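Local coordinates for protein cadherin-related family member 2 (Homo sapiens, PDB 5CZR) that joins neighbouring microvilli of epithelial cells through calcium-dependent heterophilic adhesion to CDHR5, and so controls how the brush border packs, at residues D67-Y72 against V95-D100; N99-V104 against D131-S136; V140-E145 against L185-L190. All coordinates share one frame; numbering follows the deposited sequence.

Contact 1: D67-Y72 against V95-D100. With CA (calcium ion), chain G; CA (calcium ion), chain F; CA (calcium ion), chain H.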
loop_
_atom_site.group_PDB
_atom_site.type_symbol
_atom_site.label_atom_id
_atom_site.label_comp_id
_atom_site.label_asym_id
_atom_site.label_seq_id
_atom_site.Cartn_x
_atom_site.Cartn_y
_atom_site.Cartn_z
ATOM N N ASP A 67 11.348 0.366 0.046
ATOM C CA ASP A 67 10.017 -0.007 -0.502
ATOM C C ASP A 67 9.643 -1.391 0.006
ATOM O O ASP A 67 10.309 -2.370 -0.329
ATOM C CB ASP A 67 10.035 0.033 -2.037
ATOM C CG ASP A 67 8.712 -0.334 -2.661
ATOM O OD1 ASP A 67 7.706 -0.496 -1.926
ATOM O OD2 ASP A 67 8.653 -0.448 -3.910
ATOM N N TYR A 68 8.625 -1.454 0.854
ATOM C CA TYR A 68 8.142 -2.710 1.432
ATOM C C TYR A 68 7.737 -3.689 0.340
ATOM O O TYR A 68 7.936 -4.888 0.484
ATOM C CB TYR A 68 6.948 -2.465 2.357
ATOM C CG TYR A 68 6.435 -3.696 3.042
ATOM C CD1 TYR A 68 6.951 -4.108 4.289
ATOM C CD2 TYR A 68 5.439 -4.462 2.457
ATOM C CE1 TYR A 68 6.489 -5.257 4.926
ATOM C CE2 TYR A 68 4.969 -5.618 3.076
ATOM C CZ TYR A 68 5.493 -6.010 4.307
ATOM O OH TYR A 68 5.016 -7.152 4.895
ATOM N N GLU A 69 7.209 -3.167 -0.769
ATOM C CA GLU A 69 6.676 -4.005 -1.826
ATOM C C GLU A 69 7.795 -4.681 -2.624
ATOM O O GLU A 69 7.534 -5.568 -3.402
ATOM C CB GLU A 69 5.755 -3.177 -2.751
ATOM C CG GLU A 69 4.332 -2.947 -2.215
ATOM C CD GLU A 69 4.234 -2.018 -1.018
ATOM O OE1 GLU A 69 4.845 -0.952 -1.010
ATOM O OE2 GLU A 69 3.512 -2.315 -0.053
ATOM N N THR A 70 9.041 -4.250 -2.424
ATOM C CA THR A 70 10.185 -4.691 -3.253
ATOM C C THR A 70 11.227 -5.466 -2.433
ATOM O O THR A 70 11.758 -6.447 -2.910
ATOM C CB THR A 70 10.790 -3.459 -3.924
ATOM O OG1 THR A 70 9.957 -3.128 -5.031
ATOM C CG2 THR A 70 12.206 -3.665 -4.441
ATOM N N LEU A 71 11.471 -5.019 -1.202
ATOM C CA LEU A 71 12.489 -5.574 -0.314
ATOM C C LEU A 71 12.070 -5.294 1.131
ATOM O O LEU A 71 12.264 -4.180 1.637
ATOM C CB LEU A 71 13.823 -4.887 -0.621
ATOM C CG LEU A 71 15.060 -5.430 0.048
ATOM C CD1 LEU A 71 15.300 -6.889 -0.370
ATOM C CD2 LEU A 71 16.256 -4.577 -0.331
ATOM N N TYR A 72 11.397 -6.252 1.754
ATOM C CA TYR A 72 10.712 -5.977 3.014
ATOM C C TYR A 72 11.583 -6.160 4.226
ATOM O O TYR A 72 11.286 -5.663 5.301
ATOM C CB TYR A 72 9.405 -6.787 3.130
ATOM C CG TYR A 72 9.577 -8.257 3.623
ATOM C CD1 TYR A 72 10.550 -9.122 3.086
ATOM C CD2 TYR A 72 8.828 -8.726 4.675
ATOM C CE1 TYR A 72 10.747 -10.409 3.585
ATOM C CE2 TYR A 72 8.965 -10.032 5.166
ATOM C CZ TYR A 72 9.943 -10.870 4.641
ATOM O OH TYR A 72 10.092 -12.136 5.137
ATOM N N VAL A 95 11.689 -3.401 7.204
ATOM C CA VAL A 95 10.967 -2.319 6.615
ATOM C C VAL A 95 9.476 -2.491 6.981
ATOM O O VAL A 95 8.929 -3.555 6.782
ATOM C CB VAL A 95 11.132 -2.328 5.087
ATOM C CG1 VAL A 95 10.351 -1.180 4.450
ATOM C CG2 VAL A 95 12.596 -2.235 4.693
ATOM N N GLU A 96 8.833 -1.431 7.466
ATOM C CA GLU A 96 7.389 -1.444 7.733
ATOM C C GLU A 96 6.555 -0.966 6.548
ATOM O O GLU A 96 6.904 0.011 5.871
ATOM C CB GLU A 96 7.046 -0.594 8.935
ATOM C CG GLU A 96 7.416 -1.289 10.247
ATOM C CD GLU A 96 6.766 -0.704 11.522
ATOM O OE1 GLU A 96 6.396 0.483 11.566
ATOM O OE2 GLU A 96 6.673 -1.439 12.531
ATOM N N ASP A 97 5.474 -1.691 6.287
ATOM C CA ASP A 97 4.543 -1.343 5.247
ATOM C C ASP A 97 3.824 -0.054 5.624
ATOM O O ASP A 97 3.453 0.160 6.756
ATOM C CB ASP A 97 3.548 -2.476 5.029
ATOM C CG ASP A 97 2.605 -2.219 3.872
ATOM O OD1 ASP A 97 3.038 -1.717 2.796
ATOM O OD2 ASP A 97 1.395 -2.506 4.052
ATOM N N ARG A 98 3.620 0.783 4.627
ATOM C CA ARG A 98 2.795 1.955 4.782
ATOM C C ARG A 98 1.753 1.938 3.660
ATOM O O ARG A 98 1.867 1.147 2.697
ATOM C CB ARG A 98 3.665 3.212 4.733
ATOM C CG ARG A 98 4.633 3.386 5.921
ATOM C CD ARG A 98 3.835 3.792 7.151
ATOM N NE ARG A 98 4.521 3.786 8.423
ATOM C CZ ARG A 98 4.538 2.766 9.266
ATOM N NH1 ARG A 98 3.943 1.612 8.988
ATOM N NH2 ARG A 98 5.186 2.890 10.376
ATOM N N ASN A 99 0.742 2.800 3.770
ATOM C CA ASN A 99 -0.353 2.793 2.780
ATOM C C ASN A 99 -0.062 3.607 1.529
ATOM O O ASN A 99 -0.653 4.673 1.311
ATOM C CB ASN A 99 -1.657 3.228 3.415
ATOM C CG ASN A 99 -2.828 2.960 2.527
ATOM O OD1 ASN A 99 -2.716 2.183 1.587
ATOM N ND2 ASN A 99 -3.979 3.561 2.838
ATOM N N ASP A 100 0.841 3.098 0.702
ATOM C CA ASP A 100 1.338 3.826 -0.463
ATOM C C ASP A 100 0.843 3.269 -1.818
ATOM O O ASP A 100 1.278 3.744 -2.876
ATOM C CB ASP A 100 2.867 3.849 -0.457
ATOM C CG ASP A 100 3.484 2.468 -0.535
ATOM O OD1 ASP A 100 2.770 1.428 -0.357
ATOM O OD2 ASP A 100 4.699 2.422 -0.797
HETATM CA CA CA G . 2.966 -0.339 1.135
HETATM CA CA CA F . 6.139 0.807 -1.441
HETATM CA CA CA H . -3.468 0.686 -0.025
HETATM O O HOH W 1 9.319 -6.377 7.096
HETATM O O HOH W 2 7.517 2.495 -1.894
HETATM O O HOH W 3 4.900 0.861 -3.223
#
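A lone backbone hydrogen bond ties Y72 to V95, V95 N donating to Y72 O at 3.0 Å, where the loop 67-72 runs past the end of strand 86-96; a water donates to both Y72 O and V95 O and doubles the link. V95 turns its CG1 methyl to the backbone of Y68 and its CG2 to L71 O. Y68, with CG anti to its backbone N (chi1 -177°), lays its ring against the outgoing chain. D97 CB sits over the centre of one face, 3.6 Å from the ring centroid, a CH-pi contact; Y72 CB covers the opposite face toward the rim, and V95 O lies in plane at the edge, 3.2 Å from Y68 CD1. An alanine at Y68 would probably leave D97 CB without the ring face it rests on and let the D97 carboxylate shift at its calcium.

Beyond the ring, two calcium ions draw acidic groups together. The E69 carboxylate spans both, OE2 binding one ion and OE1 the other; D100 does likewise with OD1 and OD2. D97 OD1 and R98 O complete this contact's share of the first ion, and D67 OD1 joins the second with two waters. E69 OE2 and D97 OD1 stand 2.9 Å apart, a closeness of like charges that the shared calcium probably offsets. In the Asx turn of D67, E69 N meets D67 OD1 at 3.0 Å from above the carboxylate plane and probably steadies this calcium-binding oxygen. D97 OD2 probably accepts from M134 N.

E18 and D133 supply the remaining protein ligands. E96 pairs by backbone with L16 and E18 next to strand 13-17, while R98 and D100 reach across to strand 192-194 of the second cadherin domain.

Contact 2: N99-V104 against D131-S136. With CA (calcium ion), chain H; CA (calcium ion), chain G; CA (calcium ion), chain F.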
loop_
_atom_site.group_PDB
_atom_site.type_symbol
_atom_site.label_atom_id
_atom_site.label_comp_id
_atom_site.label_asym_id
_atom_site.label_seq_id
_atom_site.Cartn_x
_atom_site.Cartn_y
_atom_site.Cartn_z
ATOM N N ASN A 99 0.742 2.800 3.770
ATOM C CA ASN A 99 -0.353 2.793 2.780
ATOM C C ASN A 99 -0.062 3.607 1.529
ATOM O O ASN A 99 -0.653 4.673 1.311
ATOM C CB ASN A 99 -1.657 3.228 3.415
ATOM C CG ASN A 99 -2.828 2.960 2.527
ATOM O OD1 ASN A 99 -2.716 2.183 1.587
ATOM N ND2 ASN A 99 -3.979 3.561 2.838
ATOM N N ASP A 100 0.841 3.098 0.702
ATOM C CA ASP A 100 1.338 3.826 -0.463
ATOM C C ASP A 100 0.843 3.269 -1.818
ATOM O O ASP A 100 1.278 3.744 -2.876
ATOM C CB ASP A 100 2.867 3.849 -0.457
ATOM C CG ASP A 100 3.484 2.468 -0.535
ATOM O OD1 ASP A 100 2.770 1.428 -0.357
ATOM O OD2 ASP A 100 4.699 2.422 -0.797
ATOM N N ASN A 101 -0.065 2.292 -1.774
ATOM C CA ASN A 101 -0.735 1.811 -2.954
ATOM C C ASN A 101 -2.246 1.964 -2.859
ATOM O O ASN A 101 -2.857 1.942 -1.769
ATOM C CB ASN A 101 -0.397 0.347 -3.161
ATOM C CG ASN A 101 1.048 0.133 -3.530
ATOM O OD1 ASN A 101 1.398 0.212 -4.687
ATOM N ND2 ASN A 101 1.898 -0.063 -2.538
ATOM N N ALA A 102 -2.843 2.131 -4.026
ATOM C CA ALA A 102 -4.279 2.279 -4.161
ATOM C C ALA A 102 -4.848 0.973 -4.744
ATOM O O ALA A 102 -4.148 0.248 -5.438
ATOM C CB ALA A 102 -4.576 3.443 -5.095
ATOM N N PRO A 103 -6.129 0.695 -4.511
ATOM C CA PRO A 103 -6.716 -0.397 -5.260
ATOM C C PRO A 103 -6.704 -0.172 -6.791
ATOM O O PRO A 103 -6.916 0.937 -7.259
ATOM C CB PRO A 103 -8.142 -0.449 -4.736
ATOM C CG PRO A 103 -8.073 0.204 -3.389
ATOM C CD PRO A 103 -7.075 1.305 -3.568
ATOM N N VAL A 104 -6.445 -1.249 -7.539
ATOM C CA VAL A 104 -6.363 -1.225 -8.998
ATOM C C VAL A 104 -7.384 -2.268 -9.527
ATOM O O VAL A 104 -7.344 -3.438 -9.169
ATOM C CB VAL A 104 -4.914 -1.586 -9.476
ATOM C CG1 VAL A 104 -4.816 -1.733 -11.004
ATOM C CG2 VAL A 104 -3.889 -0.561 -8.981
ATOM N N ASP A 131 -5.314 -4.330 -3.984
ATOM C CA ASP A 131 -4.409 -3.366 -3.356
ATOM C C ASP A 131 -3.244 -4.133 -2.762
ATOM O O ASP A 131 -3.447 -5.022 -1.943
ATOM C CB ASP A 131 -5.177 -2.641 -2.273
ATOM C CG ASP A 131 -4.418 -1.467 -1.683
ATOM O OD1 ASP A 131 -3.310 -1.652 -1.146
ATOM O OD2 ASP A 131 -5.005 -0.365 -1.660
ATOM N N LYS A 132 -2.032 -3.772 -3.140
ATOM C CA LYS A 132 -0.817 -4.470 -2.689
ATOM C C LYS A 132 -0.475 -4.392 -1.204
ATOM O O LYS A 132 0.267 -5.232 -0.693
ATOM C CB LYS A 132 0.385 -3.920 -3.439
ATOM C CG LYS A 132 0.385 -4.231 -4.919
ATOM C CD LYS A 132 1.352 -3.318 -5.650
ATOM C CE LYS A 132 1.334 -3.597 -7.147
ATOM N NZ LYS A 132 2.557 -2.989 -7.737
ATOM N N ASP A 133 -0.976 -3.385 -0.512
ATOM C CA ASP A 133 -0.575 -3.157 0.862
ATOM C C ASP A 133 -1.097 -4.249 1.776
ATOM O O ASP A 133 -1.944 -5.022 1.378
ATOM C CB ASP A 133 -1.011 -1.767 1.320
ATOM C CG ASP A 133 -0.340 -0.657 0.518
ATOM O OD1 ASP A 133 0.884 -0.718 0.308
ATOM O OD2 ASP A 133 -1.032 0.273 0.063
ATOM N N MET A 134 -0.525 -4.340 2.975
ATOM C CA MET A 134 -0.902 -5.311 4.009
ATOM C C MET A 134 -2.030 -4.785 4.919
ATOM O O MET A 134 -2.230 -3.589 5.045
ATOM C CB MET A 134 0.325 -5.651 4.875
ATOM C CG MET A 134 1.492 -6.301 4.113
ATOM S SD MET A 134 1.004 -7.880 3.353
ATOM C CE MET A 134 2.559 -8.403 2.678
ATOM N N GLY A 135 -2.738 -5.708 5.556
ATOM C CA GLY A 135 -3.726 -5.384 6.584
ATOM C C GLY A 135 -4.844 -4.537 6.020
ATOM O O GLY A 135 -5.239 -4.714 4.859
ATOM N N SER A 136 -5.289 -3.567 6.806
ATOM C CA SER A 136 -6.413 -2.730 6.407
ATOM C C SER A 136 -6.053 -1.880 5.207
ATOM O O SER A 136 -6.927 -1.533 4.408
ATOM C CB SER A 136 -6.796 -1.778 7.523
ATOM O OG SER A 136 -7.199 -2.537 8.634
HETATM CA CA CA H . -3.468 0.686 -0.025
HETATM CA CA CA G . 2.966 -0.339 1.135
HETATM CA CA CA F . 6.139 0.807 -1.441
HETATM O O HOH W 3 4.900 0.861 -3.223
HETATM O O HOH W 4 -2.061 -1.688 -5.666
HETATM O O HOH W 2 7.517 2.495 -1.894
#
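The calcium-binding linker between the first and second cadherin domains is built here, where N99 and N101 meet D131 and D133 around a calcium ion. N99 OD1 and the backbone N101 O bind it from the linker, the latter at 2.2 Å. From the facing loop, D131 grips the ion with both carboxylate oxygens, at 2.6 Å for OD1 and 2.5 Å for OD2, and D133 adds OD2. A137 O and D189 OD2 complete the site.

D133 is the bridging group: its OD1 turns to a second calcium, which D100 OD1 also binds. The amide of N99 and the carboxylate of D133 stand almost perpendicular, 87° between planes, as they approach the shared ion at about a right angle. N101 then fastens the D133 carboxylate twice. Its backbone N-H reaches the syn lone pair of OD2 at 2.9 Å; its ND2, with the acceptor in the amide plane, meets OD1 at 3.1 Å from above the carboxylate plane. With two metal ions and two N-H groups on its oxygens, D133 has little freedom to rotate. The same ND2 also donates to a water on the third calcium, a second-shell link between sites.

D131 OD1 accepts D133 N in an Asx turn, a bond likely to position the second aspartate. P103 packs its CD at 3.3 Å from D131 OD2, and the K132 chain passes N101 OD1 with its CD methylene. A water joins A102 O to K132 N, while T199 holds the amide end of N99.

N99-D100-N101-A102-P103 is the NDNAP core of the DXNDNAPXF linker motif, and D131-K132-D133 the DXD motif, of cadherin calcium sites, where bound calcium stiffens the joint between successive repeats.

Contact 3: V140-E145 against L185-L190. With CA (calcium ion), chain H.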
loop_
_atom_site.group_PDB
_atom_site.type_symbol
_atom_site.label_atom_id
_atom_site.label_comp_id
_atom_site.label_asym_id
_atom_site.label_seq_id
_atom_site.Cartn_x
_atom_site.Cartn_y
_atom_site.Cartn_z
ATOM N N VAL A 140 -10.059 -3.926 0.400
ATOM C CA VAL A 140 -10.759 -3.148 -0.580
ATOM C C VAL A 140 -12.259 -3.089 -0.222
ATOM O O VAL A 140 -12.878 -4.106 0.070
ATOM C CB VAL A 140 -10.562 -3.773 -1.965
ATOM C CG1 VAL A 140 -11.424 -3.068 -3.003
ATOM C CG2 VAL A 140 -9.103 -3.673 -2.350
ATOM N N VAL A 141 -12.825 -1.893 -0.262
ATOM C CA VAL A 141 -14.271 -1.714 -0.310
ATOM C C VAL A 141 -14.732 -1.030 -1.590
ATOM O O VAL A 141 -14.090 -0.091 -2.086
ATOM C CB VAL A 141 -14.806 -0.942 0.899
ATOM C CG1 VAL A 141 -14.439 -1.690 2.175
ATOM C CG2 VAL A 141 -14.317 0.503 0.910
ATOM N N TYR A 142 -15.874 -1.479 -2.095
ATOM C CA TYR A 142 -16.382 -1.023 -3.395
ATOM C C TYR A 142 -17.564 -0.075 -3.211
ATOM O O TYR A 142 -18.284 -0.178 -2.244
ATOM C CB TYR A 142 -16.839 -2.235 -4.209
ATOM C CG TYR A 142 -15.783 -3.240 -4.517
ATOM C CD1 TYR A 142 -14.913 -3.050 -5.581
ATOM C CD2 TYR A 142 -15.641 -4.391 -3.758
ATOM C CE1 TYR A 142 -13.932 -3.983 -5.887
ATOM C CE2 TYR A 142 -14.656 -5.323 -4.038
ATOM C CZ TYR A 142 -13.816 -5.123 -5.117
ATOM O OH TYR A 142 -12.835 -6.052 -5.426
ATOM N N SER A 143 -17.760 0.826 -4.147
ATOM C CA SER A 143 -18.835 1.726 -4.085
ATOM C C SER A 143 -19.378 2.037 -5.441
ATOM O O SER A 143 -18.612 2.136 -6.407
ATOM C CB SER A 143 -18.317 3.072 -3.616
ATOM O OG SER A 143 -18.122 3.092 -2.240
ATOM N N ILE A 144 -20.674 2.327 -5.493
ATOM C CA ILE A 144 -21.261 2.949 -6.676
ATOM C C ILE A 144 -21.329 4.455 -6.418
ATOM O O ILE A 144 -22.016 4.882 -5.532
ATOM C CB ILE A 144 -22.662 2.389 -6.957
ATOM C CG1 ILE A 144 -22.574 0.905 -7.320
ATOM C CG2 ILE A 144 -23.278 3.149 -8.107
ATOM C CD1 ILE A 144 -23.898 0.165 -7.347
ATOM N N GLU A 145 -20.543 5.224 -7.149
ATOM C CA GLU A 145 -20.380 6.646 -6.870
ATOM C C GLU A 145 -21.443 7.448 -7.552
ATOM O O GLU A 145 -21.831 8.498 -7.072
ATOM C CB GLU A 145 -19.012 7.144 -7.340
ATOM C CG GLU A 145 -17.857 6.735 -6.448
ATOM C CD GLU A 145 -18.005 7.272 -5.041
ATOM O OE1 GLU A 145 -18.039 8.509 -4.869
ATOM O OE2 GLU A 145 -18.121 6.446 -4.121
ATOM N N LEU A 185 -17.918 3.426 -10.640
ATOM C CA LEU A 185 -17.507 2.634 -9.489
ATOM C C LEU A 185 -16.175 3.139 -8.967
ATOM O O LEU A 185 -15.304 3.606 -9.732
ATOM C CB LEU A 185 -17.390 1.151 -9.873
ATOM C CG LEU A 185 -18.564 0.551 -10.646
ATOM C CD1 LEU A 185 -18.212 -0.803 -11.211
ATOM C CD2 LEU A 185 -19.817 0.473 -9.780
ATOM N N LYS A 186 -15.993 2.972 -7.673
ATOM C CA LYS A 186 -14.742 3.292 -7.012
ATOM C C LYS A 186 -14.382 2.132 -6.051
ATOM O O LYS A 186 -15.264 1.433 -5.522
ATOM C CB LYS A 186 -14.922 4.579 -6.235
ATOM C CG LYS A 186 -13.642 5.258 -5.838
ATOM C CD LYS A 186 -13.783 6.597 -5.055
ATOM C CE LYS A 186 -12.747 7.679 -5.500
ATOM N NZ LYS A 186 -12.713 8.936 -4.686
ATOM N N ALA A 187 -13.084 1.924 -5.867
ATOM C CA ALA A 187 -12.570 1.037 -4.854
ATOM C C ALA A 187 -11.584 1.793 -3.970
ATOM O O ALA A 187 -10.679 2.434 -4.486
ATOM C CB ALA A 187 -11.882 -0.153 -5.519
ATOM N N CYS A 188 -11.726 1.655 -2.654
ATOM C CA CYS A 188 -10.833 2.309 -1.693
ATOM C C CYS A 188 -10.317 1.286 -0.682
ATOM O O CYS A 188 -10.986 0.270 -0.432
ATOM C CB CYS A 188 -11.563 3.458 -0.956
ATOM S SG CYS A 188 -12.246 4.767 -2.015
ATOM N N ASP A 189 -9.162 1.547 -0.066
ATOM C CA ASP A 189 -8.710 0.688 1.036
ATOM C C ASP A 189 -9.357 1.180 2.308
ATOM O O ASP A 189 -10.043 2.184 2.276
ATOM C CB ASP A 189 -7.175 0.560 1.143
ATOM C CG ASP A 189 -6.454 1.891 1.253
ATOM O OD1 ASP A 189 -6.928 2.797 2.005
ATOM O OD2 ASP A 189 -5.406 2.060 0.600
ATOM N N LEU A 190 -9.150 0.487 3.421
ATOM C CA LEU A 190 -9.646 0.937 4.735
ATOM C C LEU A 190 -8.656 1.797 5.467
ATOM O O LEU A 190 -8.860 2.153 6.620
ATOM C CB LEU A 190 -10.022 -0.270 5.606
ATOM C CG LEU A 190 -11.265 -1.014 5.101
ATOM C CD1 LEU A 190 -11.459 -2.297 5.885
ATOM C CD2 LEU A 190 -12.496 -0.118 5.174
HETATM CA CA CA H . -3.468 0.686 -0.025
HETATM O O HOH W 5 -15.243 2.492 -2.386
#
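Four backbone hydrogen bonds pair V141 with C188 and S143 with K186 in antiparallel register. The straightest runs from V141 N to C188 O, 2.8 Å long with 171° at the hydrogen; C188 N returns to V141 O at 3.0 Å. S143 N binds K186 O at 2.9 Å, and K186 N answers to S143 O. A water donates to V141 O and also hydrogen-bonds S143 OG, bridging the two.

Side chains alternate between two faces. On the face of V140, Y142 and I144, V140 CG1 touches A187 CB at 3.9 Å and lies over the rim of one face of the Y142 ring, while I144 CG1 meets L185 CD2 at 3.7 Å, the two side chains pointing the same way. Y142 OH bonds to A129 N, and strands 123-130 and 158-160 pack against this face. The V141 and L190 side chains cross at about a right angle, CG1 3.9 Å from CD2, and E145 CG lies 3.6 Å from K186 CB.

One face is thus mainly apolar and packs into the sandwich; the other is mixed, S143 and K186 beside V141 and the C188-C202 disulfide. At the strand's end, D189 OD2 ties the pair to the linker calcium.

Contacts 1 and 2 share N99 and D100 and between them hold most ligands of the three linker calciums. Contact 1 is a surface contact of the first domain, whereas contact 2, nearest the chain centre, is partly buried and joins both domains. Both are largely loop, held mainly by metal and carboxylates, with little regular backbone pairing. Contact 3, also at the surface, is instead a strand pair of the second domain, built on backbone hydrogen bonds and apolar side chains. It meets the linker through D189, whose OD2 shares a calcium with contact 2 and probably accepts from N99 ND2.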